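Local structure of orotidine 5'-phosphate decarboxylase (Pyrococcus horikoshii, 2CZD) at residues K158-I164 against G178-I183; E101-E107 against I131-I137; G168-K172 against I201-G207; V106-H110 against P139-R145; I2-V8 against A187-A191. The protein probably catalyses the decarboxylation of orotidine 5'-monophosphate to UMP, the last step of the de novo pathway to UMP. All blocks are in the same frame, centred on the assembly; numbering follows the deposited sequence.

Contact 1 of 5, residues K158-I164 against G178-I183; sequences KILAPGI and GADYII
Ile159 O accepts two backbone N-H groups from the other segment. Asp180 N lies 2.8 Å from Ile159 O, and Tyr181 N lies 3.2 Å from the same oxygen. The Tyr181 donor sits in the carbonyl plane; the Asp180 donor is tilted a little from it. Asp180 returns the bond with its side chain. Its OD1 takes Ile159 N at 2.9 Å through the anti lone pair. CG of Asp180 stands anti to the carbonyl carbon (chi1 -65°), which brings the carboxylate to the start of strand 158-161. The Lys158 chain, bent at chi2, crosses the Asp180 side chain at about a right angle, with Lys158 CD 3.5 Å from Asp180 CG. Further on, Ala161 N gives a hydrogen bond to Tyr181 O, and Ala161 O receives Ile183 N. This is the parallel ladder between strands 158-161 and 181-184 of a TIM barrel, joined by a beta-alpha-beta crossover through helix 170-177. Leu160 and Tyr181 lie side by side on one face, with Leu160 CG 3.9 Å from Tyr181 CD2. Both touch Val3 of strand 2-5. On the other face, the side chains of Ile164 and Ile182 cross at about a right angle, Ile164 CG1 3.6 Å from Ile182 CG2, and Ala174 of helix 170-177 packs on both. Past the ladder, one water joins Gly163 N to Ile183 O and a second joins Ile164 N to it. Pro162, Gly163 and Ile164 are assigned to the substrate-binding site.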
# COMPACT_ATOMS: atom_id res chain seq x y z
N LYS B 158 -3.81 -20.01 8.74
CA LYS B 158 -2.66 -19.85 9.63
C LYS B 158 -2.58 -18.46 10.26
O LYS B 158 -3.22 -17.50 9.80
CB LYS B 158 -1.35 -20.07 8.86
CG LYS B 158 -1.26 -21.35 8.03
CD LYS B 158 -1.28 -22.58 8.90
CE LYS B 158 -1.14 -23.84 8.03
NZ LYS B 158 -1.19 -25.11 8.81
N ILE B 159 -1.82 -18.39 11.35
CA ILE B 159 -1.59 -17.13 12.02
C ILE B 159 -0.08 -16.87 12.05
O ILE B 159 0.71 -17.76 12.41
CB ILE B 159 -2.12 -17.16 13.46
CG1 ILE B 159 -3.65 -17.16 13.42
CG2 ILE B 159 -1.64 -15.94 14.24
CD1 ILE B 159 -4.29 -17.25 14.82
N LEU B 160 0.31 -15.68 11.62
CA LEU B 160 1.72 -15.27 11.64
C LEU B 160 1.79 -14.19 12.70
O LEU B 160 1.02 -13.23 12.66
CB LEU B 160 2.15 -14.72 10.27
CG LEU B 160 2.18 -15.74 9.13
CD1 LEU B 160 0.78 -15.87 8.52
CD2 LEU B 160 3.16 -15.30 8.04
N ALA B 161 2.72 -14.31 13.65
CA ALA B 161 2.80 -13.35 14.76
C ALA B 161 4.11 -12.59 14.93
O ALA B 161 5.15 -13.19 15.26
CB ALA B 161 2.47 -14.07 16.08
N PRO B 162 4.08 -11.28 14.68
CA PRO B 162 5.26 -10.43 14.84
C PRO B 162 5.23 -9.86 16.26
O PRO B 162 4.29 -10.08 17.03
CB PRO B 162 5.02 -9.31 13.82
CG PRO B 162 3.52 -9.10 13.91
CD PRO B 162 2.96 -10.53 14.05
N GLY B 163 6.31 -9.16 16.63
CA GLY B 163 6.35 -8.49 17.93
C GLY B 163 6.44 -9.31 19.20
O GLY B 163 6.01 -8.84 20.26
N ILE B 164 6.99 -10.50 19.09
CA ILE B 164 7.13 -11.39 20.25
C ILE B 164 8.20 -10.82 21.18
O ILE B 164 9.23 -10.31 20.71
CB ILE B 164 7.55 -12.81 19.79
CG1 ILE B 164 6.52 -13.35 18.78
CG2 ILE B 164 7.69 -13.75 21.01
CD1 ILE B 164 5.10 -13.22 19.28
N GLY B 178 -1.34 -20.12 19.45
CA GLY B 178 -1.99 -20.13 18.14
C GLY B 178 -1.16 -19.65 16.98
O GLY B 178 -1.63 -19.63 15.83
N ALA B 179 0.08 -19.24 17.24
CA ALA B 179 0.91 -18.78 16.14
C ALA B 179 1.53 -19.93 15.35
O ALA B 179 2.27 -20.75 15.92
CB ALA B 179 2.03 -17.87 16.66
N ASP B 180 1.23 -20.01 14.05
CA ASP B 180 1.89 -21.01 13.21
C ASP B 180 3.31 -20.58 12.85
O ASP B 180 4.19 -21.42 12.65
CB ASP B 180 1.10 -21.24 11.93
CG ASP B 180 -0.26 -21.82 12.20
OD1 ASP B 180 -1.25 -21.06 12.22
OD2 ASP B 180 -0.32 -23.06 12.44
N TYR B 181 3.51 -19.27 12.74
CA TYR B 181 4.80 -18.66 12.42
C TYR B 181 5.03 -17.47 13.32
O TYR B 181 4.09 -16.76 13.71
CB TYR B 181 4.82 -18.12 10.98
CG TYR B 181 4.58 -19.17 9.92
CD1 TYR B 181 5.65 -19.86 9.34
CD2 TYR B 181 3.28 -19.48 9.51
CE1 TYR B 181 5.43 -20.84 8.38
CE2 TYR B 181 3.05 -20.46 8.56
CZ TYR B 181 4.12 -21.13 8.00
OH TYR B 181 3.89 -22.10 7.06
N ILE B 182 6.31 -17.26 13.64
CA ILE B 182 6.74 -16.13 14.43
C ILE B 182 7.52 -15.26 13.44
O ILE B 182 8.40 -15.78 12.74
CB ILE B 182 7.70 -16.57 15.56
CG1 ILE B 182 6.99 -17.56 16.50
CG2 ILE B 182 8.17 -15.35 16.33
CD1 ILE B 182 5.76 -16.97 17.14
N ILE B 183 7.18 -13.97 13.34
CA ILE B 183 7.89 -13.06 12.44
C ILE B 183 8.96 -12.37 13.29
O ILE B 183 8.65 -11.72 14.30
CB ILE B 183 6.94 -12.00 11.85
CG1 ILE B 183 5.93 -12.71 10.95
CG2 ILE B 183 7.72 -10.93 11.11
CD1 ILE B 183 4.80 -11.79 10.50
O HOH W 1 8.57 -8.71 14.81
O HOH W 2 9.00 -11.25 17.04

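Contact 2 of 5, residues E101-E107 against I131-I137; sequences EIIMVVE and IEPFGVI
Strands 101-105 and 135-137, the fifth and sixth of the TIM barrel, pair in parallel through Ile103 with Gly135 and Met104 with Val136. Met104 N gives the sound backbone bond, 2.9 Å to Gly135 O. The bond from Phe134 N to Ile102 O is weak, and so is that from Ile137 N to Met104 O. Side chains carry much of the rest. The Met104 side chain crosses Pro133 at about a right angle, its SD 3.6 Å from Pro133 CG. The bend at chi3 (64°) carries Met104 CE to within 4.2 Å of Ile131 CD1. Ile102 CG1 sits between its backbone N and carbonyl carbon (chi1 59°), and from there it lies 3.6 Å from Pro133 CB. On the other face, Ile103 CG2 rests 3.9 Å from Ile137 CG1. Ile103 CG1 meets the edge of the Phe134 ring, 4.1 Å from CD1. Where the strands part, a water accepts Val106 N and donates to Glu107 O and Ile137 O. Helix 121-131 covers Met104 through Val127 and Val136 through Ala128, while helix 90-97 packs on Ile102 and Ile131. Strand 81-85 bonds to the other edge of strand 101-105, and a backbone hydrogen bond joins Phe134 to Lys158 of the next strand, 158-161.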
# COMPACT_ATOMS: atom_id res chain seq x y z
N GLU B 101 -1.15 -16.88 -3.43
CA GLU B 101 -1.61 -16.97 -2.04
C GLU B 101 -1.48 -15.65 -1.30
O GLU B 101 -0.55 -14.86 -1.53
CB GLU B 101 -0.87 -18.10 -1.32
CG GLU B 101 -1.19 -19.46 -1.94
CD GLU B 101 -0.60 -20.62 -1.18
OE1 GLU B 101 -1.16 -20.97 -0.13
OE2 GLU B 101 0.43 -21.17 -1.63
N ILE B 102 -2.42 -15.43 -0.40
CA ILE B 102 -2.47 -14.19 0.33
C ILE B 102 -2.53 -14.36 1.83
O ILE B 102 -2.89 -15.42 2.35
CB ILE B 102 -3.72 -13.36 -0.08
CG1 ILE B 102 -5.01 -14.15 0.19
CG2 ILE B 102 -3.62 -12.96 -1.56
CD1 ILE B 102 -6.30 -13.28 0.19
N ILE B 103 -2.15 -13.29 2.52
CA ILE B 103 -2.20 -13.23 3.98
C ILE B 103 -2.96 -11.93 4.22
O ILE B 103 -2.60 -10.89 3.67
CB ILE B 103 -0.78 -13.13 4.59
CG1 ILE B 103 -0.07 -14.47 4.42
CG2 ILE B 103 -0.86 -12.71 6.09
CD1 ILE B 103 1.44 -14.41 4.62
N MET B 104 -4.02 -11.97 5.03
CA MET B 104 -4.85 -10.79 5.26
C MET B 104 -4.61 -10.05 6.56
O MET B 104 -4.35 -10.66 7.58
CB MET B 104 -6.34 -11.19 5.19
CG MET B 104 -6.75 -11.66 3.80
SD MET B 104 -8.44 -12.37 3.75
CE MET B 104 -9.46 -10.92 4.20
N VAL B 105 -4.72 -8.73 6.51
CA VAL B 105 -4.55 -7.90 7.70
C VAL B 105 -5.91 -7.74 8.36
O VAL B 105 -6.85 -7.19 7.76
CB VAL B 105 -4.05 -6.47 7.35
CG1 VAL B 105 -4.03 -5.60 8.62
CG2 VAL B 105 -2.67 -6.53 6.69
N VAL B 106 -6.00 -8.20 9.60
CA VAL B 106 -7.24 -8.08 10.35
C VAL B 106 -7.09 -7.24 11.62
O VAL B 106 -8.07 -6.85 12.23
CB VAL B 106 -7.81 -9.47 10.73
CG1 VAL B 106 -7.98 -10.31 9.47
CG2 VAL B 106 -6.91 -10.18 11.75
N GLU B 107 -5.85 -6.97 12.00
CA GLU B 107 -5.57 -6.19 13.20
C GLU B 107 -4.14 -5.66 13.06
O GLU B 107 -3.28 -6.34 12.51
CB GLU B 107 -5.66 -7.11 14.43
CG GLU B 107 -5.49 -6.38 15.75
CD GLU B 107 -5.73 -7.29 16.95
OE1 GLU B 107 -6.79 -7.94 17.01
OE2 GLU B 107 -4.86 -7.34 17.84
N ILE B 131 -13.16 -15.79 2.90
CA ILE B 131 -12.17 -15.88 1.83
C ILE B 131 -11.18 -17.03 1.95
O ILE B 131 -10.73 -17.58 0.94
CB ILE B 131 -11.43 -14.53 1.71
CG1 ILE B 131 -12.38 -13.49 1.08
CG2 ILE B 131 -10.16 -14.67 0.85
CD1 ILE B 131 -11.81 -12.10 0.97
N GLU B 132 -10.89 -17.42 3.19
CA GLU B 132 -9.93 -18.49 3.48
C GLU B 132 -8.54 -18.25 2.86
O GLU B 132 -8.08 -19.00 1.99
CB GLU B 132 -10.48 -19.87 3.07
CG GLU B 132 -11.76 -20.23 3.80
CD GLU B 132 -12.37 -21.56 3.34
OE1 GLU B 132 -13.41 -21.94 3.90
OE2 GLU B 132 -11.82 -22.21 2.42
N PRO B 133 -7.87 -17.16 3.27
CA PRO B 133 -6.52 -16.85 2.78
C PRO B 133 -5.56 -17.87 3.42
O PRO B 133 -5.96 -18.65 4.29
CB PRO B 133 -6.26 -15.45 3.34
CG PRO B 133 -6.97 -15.52 4.68
CD PRO B 133 -8.29 -16.19 4.30
N PHE B 134 -4.31 -17.85 2.99
CA PHE B 134 -3.32 -18.73 3.61
C PHE B 134 -3.24 -18.41 5.11
O PHE B 134 -3.14 -19.31 5.94
CB PHE B 134 -1.94 -18.53 2.97
CG PHE B 134 -0.82 -19.23 3.71
CD1 PHE B 134 0.02 -18.53 4.57
CD2 PHE B 134 -0.60 -20.60 3.53
CE1 PHE B 134 1.06 -19.17 5.25
CE2 PHE B 134 0.43 -21.24 4.20
CZ PHE B 134 1.27 -20.53 5.06
N GLY B 135 -3.25 -17.13 5.44
CA GLY B 135 -3.17 -16.75 6.83
C GLY B 135 -3.54 -15.31 7.12
O GLY B 135 -3.95 -14.57 6.22
N VAL B 136 -3.42 -14.94 8.39
CA VAL B 136 -3.67 -13.58 8.86
C VAL B 136 -2.57 -13.25 9.85
O VAL B 136 -1.88 -14.15 10.35
CB VAL B 136 -5.04 -13.39 9.57
CG1 VAL B 136 -6.17 -13.75 8.62
CG2 VAL B 136 -5.10 -14.21 10.85
N ILE B 137 -2.39 -11.96 10.11
CA ILE B 137 -1.37 -11.54 11.07
C ILE B 137 -2.01 -11.22 12.43
O ILE B 137 -3.09 -10.63 12.50
CB ILE B 137 -0.62 -10.31 10.53
CG1 ILE B 137 0.24 -10.74 9.33
CG2 ILE B 137 0.22 -9.68 11.64
CD1 ILE B 137 0.99 -9.61 8.68
O HOH W 3 -4.42 -17.74 -0.23
O HOH W 4 -3.57 -8.86 10.81

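Contact 3 of 5, residues G168-K172 against I201-G207; sequences GGKAK and IYDEIRG
Ile201 CG2 opens the contact, 4.3 Å from Ala171 CB. One turn later comes Glu204, whose side chain reaches across to the start of helix 170-177. CG is anti to the backbone N (chi1 178°), and the extended chain carries the carboxylate to the amide groups of the first turn. Gly169 N donates to Glu204 OE1 at 3.1 Å, nearly straight, from above the carboxylate plane. Lys172 N donates to Glu204 OE2 at 3.0 Å, also nearly straight, on the anti lone pair. A water donates to OE1 as well. Gly169 is the N-cap residue of this helix, and its backbone angles call for glycine. The positive end of the helix would probably favour the charged form of the carboxylate. Helix 170-177 follows strand 158-161, and helix 194-205 comes after strand 181-184 and the short helix 186-189; both lie on the outside of the TIM barrel. Residues 168-172 are assigned to the substrate-binding site. Ile205 comes next; its CG1 lies 4.1 Å from Ala171 CB, and the methyl thus touches both isoleucines. Ile205 also packs on Ile182 of strand 181-184, and Ile201 on Ile2. At Gly207, the last modelled residue, O receives a weak bond from Lys172 NZ at 3.0 Å. The lysine chain bends at chi3 (-73°) to get there, and its CE passes 3.4 Å from Glu204 O.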
# COMPACT_ATOMS: atom_id res chain seq x y z
N GLY B 168 12.72 -15.28 27.69
CA GLY B 168 12.74 -16.70 27.41
C GLY B 168 11.34 -17.25 27.62
O GLY B 168 10.66 -16.91 28.61
N GLY B 169 10.92 -18.07 26.67
CA GLY B 169 9.60 -18.68 26.74
C GLY B 169 8.55 -17.98 25.88
O GLY B 169 7.58 -18.62 25.46
N LYS B 170 8.76 -16.70 25.59
CA LYS B 170 7.79 -15.94 24.80
C LYS B 170 7.51 -16.52 23.41
O LYS B 170 6.35 -16.51 22.99
CB LYS B 170 8.25 -14.49 24.63
CG LYS B 170 8.30 -13.67 25.91
CD LYS B 170 6.94 -13.56 26.55
CE LYS B 170 6.99 -12.67 27.78
NZ LYS B 170 5.67 -12.69 28.48
N ALA B 171 8.54 -16.97 22.70
CA ALA B 171 8.34 -17.51 21.35
C ALA B 171 7.56 -18.81 21.40
O ALA B 171 6.57 -19.00 20.68
CB ALA B 171 9.68 -17.72 20.65
N LYS B 172 7.98 -19.73 22.28
CA LYS B 172 7.25 -20.98 22.41
C LYS B 172 5.81 -20.72 22.88
O LYS B 172 4.87 -21.38 22.42
CB LYS B 172 7.95 -21.91 23.42
CG LYS B 172 7.20 -23.22 23.64
CD LYS B 172 7.65 -23.92 24.92
CE LYS B 172 9.01 -24.53 24.77
NZ LYS B 172 9.32 -25.51 25.86
N ILE B 201 16.20 -19.12 18.55
CA ILE B 201 14.74 -18.97 18.58
C ILE B 201 14.07 -20.28 18.13
O ILE B 201 13.14 -20.76 18.77
CB ILE B 201 14.31 -17.81 17.67
CG1 ILE B 201 14.93 -16.52 18.21
CG2 ILE B 201 12.75 -17.71 17.62
CD1 ILE B 201 14.89 -15.32 17.24
N TYR B 202 14.58 -20.84 17.04
CA TYR B 202 14.09 -22.10 16.51
C TYR B 202 14.14 -23.19 17.60
O TYR B 202 13.17 -23.91 17.81
CB TYR B 202 14.92 -22.49 15.29
CG TYR B 202 14.61 -23.86 14.73
CD1 TYR B 202 15.16 -25.01 15.29
CD2 TYR B 202 13.75 -24.00 13.63
CE1 TYR B 202 14.89 -26.27 14.76
CE2 TYR B 202 13.47 -25.26 13.10
CZ TYR B 202 14.04 -26.39 13.67
OH TYR B 202 13.78 -27.64 13.14
N ASP B 203 15.27 -23.26 18.32
CA ASP B 203 15.41 -24.25 19.39
C ASP B 203 14.41 -24.05 20.53
O ASP B 203 13.94 -25.02 21.12
CB ASP B 203 16.83 -24.23 19.96
CG ASP B 203 17.85 -24.87 19.02
OD1 ASP B 203 17.45 -25.60 18.08
OD2 ASP B 203 19.07 -24.65 19.25
N GLU B 204 14.08 -22.81 20.86
CA GLU B 204 13.10 -22.60 21.91
C GLU B 204 11.74 -23.12 21.46
O GLU B 204 11.05 -23.80 22.20
CB GLU B 204 12.97 -21.13 22.30
CG GLU B 204 11.90 -20.94 23.37
CD GLU B 204 11.67 -19.51 23.79
OE1 GLU B 204 12.64 -18.84 24.22
OE2 GLU B 204 10.51 -19.05 23.72
N ILE B 205 11.37 -22.79 20.22
CA ILE B 205 10.08 -23.21 19.67
C ILE B 205 9.96 -24.72 19.60
O ILE B 205 8.92 -25.29 19.92
CB ILE B 205 9.90 -22.60 18.25
CG1 ILE B 205 9.79 -21.08 18.36
CG2 ILE B 205 8.66 -23.19 17.56
CD1 ILE B 205 9.77 -20.36 17.04
N ARG B 206 11.04 -25.39 19.19
CA ARG B 206 11.01 -26.84 19.09
C ARG B 206 11.44 -27.55 20.37
O ARG B 206 11.56 -28.77 20.39
CB ARG B 206 11.86 -27.29 17.90
CG ARG B 206 11.23 -26.94 16.55
CD ARG B 206 9.82 -27.56 16.42
NE ARG B 206 9.06 -27.06 15.27
CZ ARG B 206 9.40 -27.25 13.99
NH1 ARG B 206 10.49 -27.94 13.69
NH2 ARG B 206 8.64 -26.77 13.02
N GLY B 207 11.64 -26.78 21.43
CA GLY B 207 12.06 -27.38 22.69
C GLY B 207 10.93 -27.61 23.67
O GLY B 207 9.81 -27.10 23.42
O HOH W 5 11.66 -16.20 23.57

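Contact 4 of 5, residues V106-H110 against P139-R145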
# COMPACT_ATOMS: atom_id res chain seq x y z
N VAL B 106 -6.00 -8.20 9.60
CA VAL B 106 -7.24 -8.08 10.35
C VAL B 106 -7.09 -7.24 11.62
O VAL B 106 -8.07 -6.85 12.23
CB VAL B 106 -7.81 -9.47 10.73
CG1 VAL B 106 -7.98 -10.31 9.47
CG2 VAL B 106 -6.91 -10.18 11.75
N GLU B 107 -5.85 -6.97 12.00
CA GLU B 107 -5.57 -6.19 13.20
C GLU B 107 -4.14 -5.66 13.06
O GLU B 107 -3.28 -6.34 12.51
CB GLU B 107 -5.66 -7.11 14.43
CG GLU B 107 -5.49 -6.38 15.75
CD GLU B 107 -5.73 -7.29 16.95
OE1 GLU B 107 -6.79 -7.94 17.01
OE2 GLU B 107 -4.86 -7.34 17.84
N MET B 108 -3.90 -4.44 13.55
CA MET B 108 -2.56 -3.87 13.46
C MET B 108 -1.95 -3.53 14.81
O MET B 108 -2.67 -3.45 15.82
CB MET B 108 -2.54 -2.69 12.50
CG MET B 108 -2.57 -3.19 11.07
SD MET B 108 -2.56 -1.88 9.84
CE MET B 108 -0.79 -1.57 9.69
N SER B 109 -0.63 -3.35 14.81
CA SER B 109 0.16 -3.14 16.03
C SER B 109 0.41 -1.73 16.56
O SER B 109 0.69 -1.55 17.74
CB SER B 109 1.53 -3.82 15.85
OG SER B 109 1.41 -5.03 15.10
N HIS B 110 0.31 -0.73 15.69
CA HIS B 110 0.61 0.64 16.08
C HIS B 110 -0.54 1.38 16.77
O HIS B 110 -1.70 0.96 16.69
CB HIS B 110 1.00 1.43 14.83
CG HIS B 110 -0.10 1.52 13.82
ND1 HIS B 110 -0.66 0.41 13.21
CD2 HIS B 110 -0.74 2.60 13.31
CE1 HIS B 110 -1.60 0.81 12.38
NE2 HIS B 110 -1.68 2.13 12.42
N PRO B 139 -0.88 -9.33 15.78
CA PRO B 139 0.16 -8.57 16.47
C PRO B 139 0.47 -9.42 17.69
O PRO B 139 -0.36 -9.55 18.58
CB PRO B 139 -0.56 -7.27 16.83
CG PRO B 139 -1.50 -7.08 15.64
CD PRO B 139 -2.03 -8.49 15.42
N GLY B 140 1.66 -10.04 17.68
CA GLY B 140 2.06 -10.93 18.75
C GLY B 140 2.61 -10.21 19.96
O GLY B 140 2.99 -10.85 20.95
N THR B 141 2.67 -8.88 19.87
CA THR B 141 3.15 -8.05 20.96
C THR B 141 2.66 -8.65 22.27
O THR B 141 3.41 -9.33 22.98
CB THR B 141 2.61 -6.63 20.83
OG1 THR B 141 2.46 -6.05 22.13
CG2 THR B 141 1.26 -6.64 20.12
N ARG B 142 1.39 -8.41 22.58
CA ARG B 142 0.77 -8.96 23.78
C ARG B 142 0.06 -10.23 23.34
O ARG B 142 -0.80 -10.20 22.45
CB ARG B 142 -0.21 -7.96 24.40
CG ARG B 142 -1.00 -7.14 23.39
CD ARG B 142 -0.95 -5.67 23.78
NE ARG B 142 -1.40 -5.45 25.16
CZ ARG B 142 -1.27 -4.31 25.83
NH1 ARG B 142 -0.69 -3.26 25.25
NH2 ARG B 142 -1.71 -4.21 27.08
N PRO B 143 0.43 -11.37 23.95
CA PRO B 143 -0.14 -12.69 23.64
C PRO B 143 -1.63 -12.73 23.39
O PRO B 143 -2.06 -13.04 22.28
CB PRO B 143 0.27 -13.54 24.85
CG PRO B 143 0.47 -12.52 25.94
CD PRO B 143 1.19 -11.43 25.20
N GLU B 144 -2.42 -12.41 24.41
CA GLU B 144 -3.87 -12.44 24.31
C GLU B 144 -4.42 -12.32 22.90
O GLU B 144 -5.37 -13.02 22.58
CB GLU B 144 -4.50 -11.37 25.21
CG GLU B 144 -5.99 -11.12 24.92
CD GLU B 144 -6.65 -10.13 25.87
OE1 GLU B 144 -6.01 -9.11 26.22
OE2 GLU B 144 -7.81 -10.38 26.26
N ARG B 145 -3.84 -11.45 22.07
CA ARG B 145 -4.35 -11.26 20.71
C ARG B 145 -4.19 -12.46 19.79
O ARG B 145 -5.00 -12.66 18.89
CB ARG B 145 -3.71 -10.04 20.04
CG ARG B 145 -3.82 -8.76 20.85
CD ARG B 145 -5.24 -8.49 21.30
NE ARG B 145 -6.17 -8.38 20.18
CZ ARG B 145 -7.50 -8.36 20.30
NH1 ARG B 145 -8.06 -8.44 21.50
NH2 ARG B 145 -8.27 -8.25 19.23
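Glu107 and Arg145 form a two-pronged salt bridge. Arg145 NH2 donates to Glu107 OE1 at 2.7 Å, and Arg145 NE donates to Glu107 OE2 at 2.9 Å. Arg145 thus grips the carboxylate side-on, with one nitrogen for each oxygen. OE1 lies in the guanidinium plane, while OE2 is tilted from it. Both oxygens are met on their syn sides, but the two flat groups are turned 39° apart. Glu107 sends CG anti to its own N (chi1 -175°) and runs out extended. Arg145 instead bends at chi2 and chi3, which turns NE and NH2 to the carboxylate. A glutamine in place of Glu107 would probably cost Arg145 its charged mate and one of its two acceptors. The contact joins the loop after strand 101-105 to the loop after strand 135-137 and to helix 144-150, at the C-terminal mouth of the TIM barrel, where the family keeps its active site. Pro139 packs against Glu107 beside the bridge. Its CG lies 3.7 Å from Glu107 O, and its CB lies 3.4 Å from OG of Ser109, a residue assigned to substrate binding. Arg145 has a second partner in Tyr148, through a cation-pi contact. Next to Glu107, Met108 packs on Ile63 of the second subunit.

Contact 5 of 5, residues I2-V8 against A187-A191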
# COMPACT_ATOMS: atom_id res chain seq x y z
N ILE B 2 9.86 -19.86 11.70
CA ILE B 2 10.24 -18.46 11.71
C ILE B 2 10.14 -17.78 10.35
O ILE B 2 10.58 -18.34 9.36
CB ILE B 2 11.70 -18.31 12.21
CG1 ILE B 2 11.80 -18.87 13.62
CG2 ILE B 2 12.19 -16.86 12.12
CD1 ILE B 2 13.25 -18.97 14.12
N VAL B 3 9.55 -16.59 10.33
CA VAL B 3 9.48 -15.77 9.13
C VAL B 3 10.46 -14.64 9.39
O VAL B 3 10.30 -13.89 10.33
CB VAL B 3 8.08 -15.17 8.90
CG1 VAL B 3 8.15 -14.15 7.75
CG2 VAL B 3 7.09 -16.30 8.56
N LEU B 4 11.50 -14.55 8.57
CA LEU B 4 12.50 -13.50 8.75
C LEU B 4 12.09 -12.23 8.01
O LEU B 4 11.96 -12.25 6.78
CB LEU B 4 13.86 -13.96 8.20
CG LEU B 4 14.95 -12.88 8.23
CD1 LEU B 4 15.27 -12.50 9.66
CD2 LEU B 4 16.21 -13.41 7.53
N ALA B 5 11.86 -11.16 8.77
CA ALA B 5 11.53 -9.85 8.18
C ALA B 5 12.91 -9.31 7.78
O ALA B 5 13.65 -8.74 8.61
CB ALA B 5 10.87 -8.95 9.22
N LEU B 6 13.23 -9.51 6.50
CA LEU B 6 14.55 -9.16 5.96
C LEU B 6 14.64 -7.69 5.59
O LEU B 6 14.75 -7.32 4.40
CB LEU B 6 14.85 -10.04 4.76
CG LEU B 6 16.29 -9.97 4.23
CD1 LEU B 6 17.24 -10.47 5.31
CD2 LEU B 6 16.41 -10.83 2.98
N ASP B 7 14.62 -6.87 6.63
CA ASP B 7 14.64 -5.43 6.45
C ASP B 7 16.06 -4.88 6.45
O ASP B 7 16.43 -4.04 7.26
CB ASP B 7 13.78 -4.78 7.54
CG ASP B 7 12.31 -5.22 7.47
OD1 ASP B 7 11.89 -5.72 6.40
OD2 ASP B 7 11.59 -5.05 8.47
N VAL B 8 16.84 -5.41 5.51
CA VAL B 8 18.23 -5.05 5.31
C VAL B 8 18.20 -4.45 3.92
O VAL B 8 18.14 -5.16 2.92
CB VAL B 8 19.10 -6.31 5.34
CG1 VAL B 8 20.54 -5.98 4.93
CG2 VAL B 8 19.05 -6.90 6.75
N ALA B 187 16.30 -9.02 15.61
CA ALA B 187 16.88 -10.00 16.52
C ALA B 187 17.75 -10.98 15.75
O ALA B 187 18.71 -11.53 16.30
CB ALA B 187 15.79 -10.74 17.28
N ILE B 188 17.42 -11.19 14.48
CA ILE B 188 18.22 -12.07 13.65
C ILE B 188 19.12 -11.31 12.68
O ILE B 188 20.34 -11.50 12.71
CB ILE B 188 17.32 -13.03 12.83
CG1 ILE B 188 16.69 -14.05 13.76
CG2 ILE B 188 18.14 -13.78 11.81
CD1 ILE B 188 15.61 -14.93 13.07
N TYR B 189 18.57 -10.44 11.83
CA TYR B 189 19.44 -9.81 10.85
C TYR B 189 20.52 -8.87 11.33
O TYR B 189 21.51 -8.68 10.63
CB TYR B 189 18.64 -9.14 9.71
CG TYR B 189 17.77 -7.96 10.08
CD1 TYR B 189 16.37 -8.07 10.08
CD2 TYR B 189 18.32 -6.70 10.34
CE1 TYR B 189 15.56 -6.98 10.32
CE2 TYR B 189 17.52 -5.60 10.57
CZ TYR B 189 16.14 -5.74 10.56
OH TYR B 189 15.33 -4.66 10.81
N ASN B 190 20.35 -8.30 12.52
CA ASN B 190 21.36 -7.40 13.08
C ASN B 190 22.14 -8.07 14.21
O ASN B 190 22.90 -7.41 14.93
CB ASN B 190 20.70 -6.10 13.57
CG ASN B 190 20.58 -5.05 12.47
OD1 ASN B 190 19.95 -4.00 12.67
ND2 ASN B 190 21.18 -5.32 11.31
N ALA B 191 21.98 -9.38 14.36
CA ALA B 191 22.71 -10.11 15.40
C ALA B 191 24.17 -10.26 15.01
O ALA B 191 24.52 -10.21 13.84
CB ALA B 191 22.09 -11.50 15.63
O HOH W 6 15.77 -2.38 9.50
O HOH W 7 12.59 -4.90 10.81
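Tyr189 OH is held by two waters, each of which also binds Asp7. One lies 2.7 Å from Tyr189 OH and donates to Asp7 O. The other lies 2.8 Å from Tyr189 OH and donates to Asp7 OD2. The ring also meets the backbone of residues 5-7. Asp7 C lies over one ring face, offset toward the rim, and Ala5 O meets the ring edge 3.1 Å from Tyr189 CE1. CG of Tyr189 stands between its backbone N and carbonyl carbon (chi1 65°), which turns the ring toward residues 5-8. The Val8 side chain runs past Tyr189 in the opposite direction, its CG2 3.7 Å from Tyr189 CD2. A leucine in place of Tyr189 would probably leave both waters without their shared hydroxyl and the backbone around Asp7 less fixed. Toward the start of strand 2-5 the packing is apolar. Leu4 CD1 lies 3.8 Å from Ile188 CG2, and Ile2 CG2 lies 4.0 Å from Ile188 CD1. Inverse gamma turns at Leu6 and Asp7 bend the chain as it leaves strand 2-5. Asp7 is assigned to substrate binding, and so is Arg186, just before Ala187. Here the first strand of the TIM barrel meets the short helix after the last, as the barrel closes.

Contacts 1 and 2 are barrel wall: each pairs neighbouring parallel strands, and the two are linked through Lys158, which bonds to Phe134 and Val136. Contact 5 reaches the same sheet, with Val3 bonding to Ile182, but its own segments meet by apolar packing and waters. Contacts 2, 4 and 5 are buried, contact 1 partly so. Contact 3 lies on the surface, where one carboxylate binds amides at a helix start. Contact 4 shares Val106 and Glu107 with contact 2 and adds a salt bridge from a loop to helix 144-150. Contacts 3 and 1 touch through Ile182 and Ile205. Contacts 2 and 3 do not touch; their nearest atoms are about 13 Å apart.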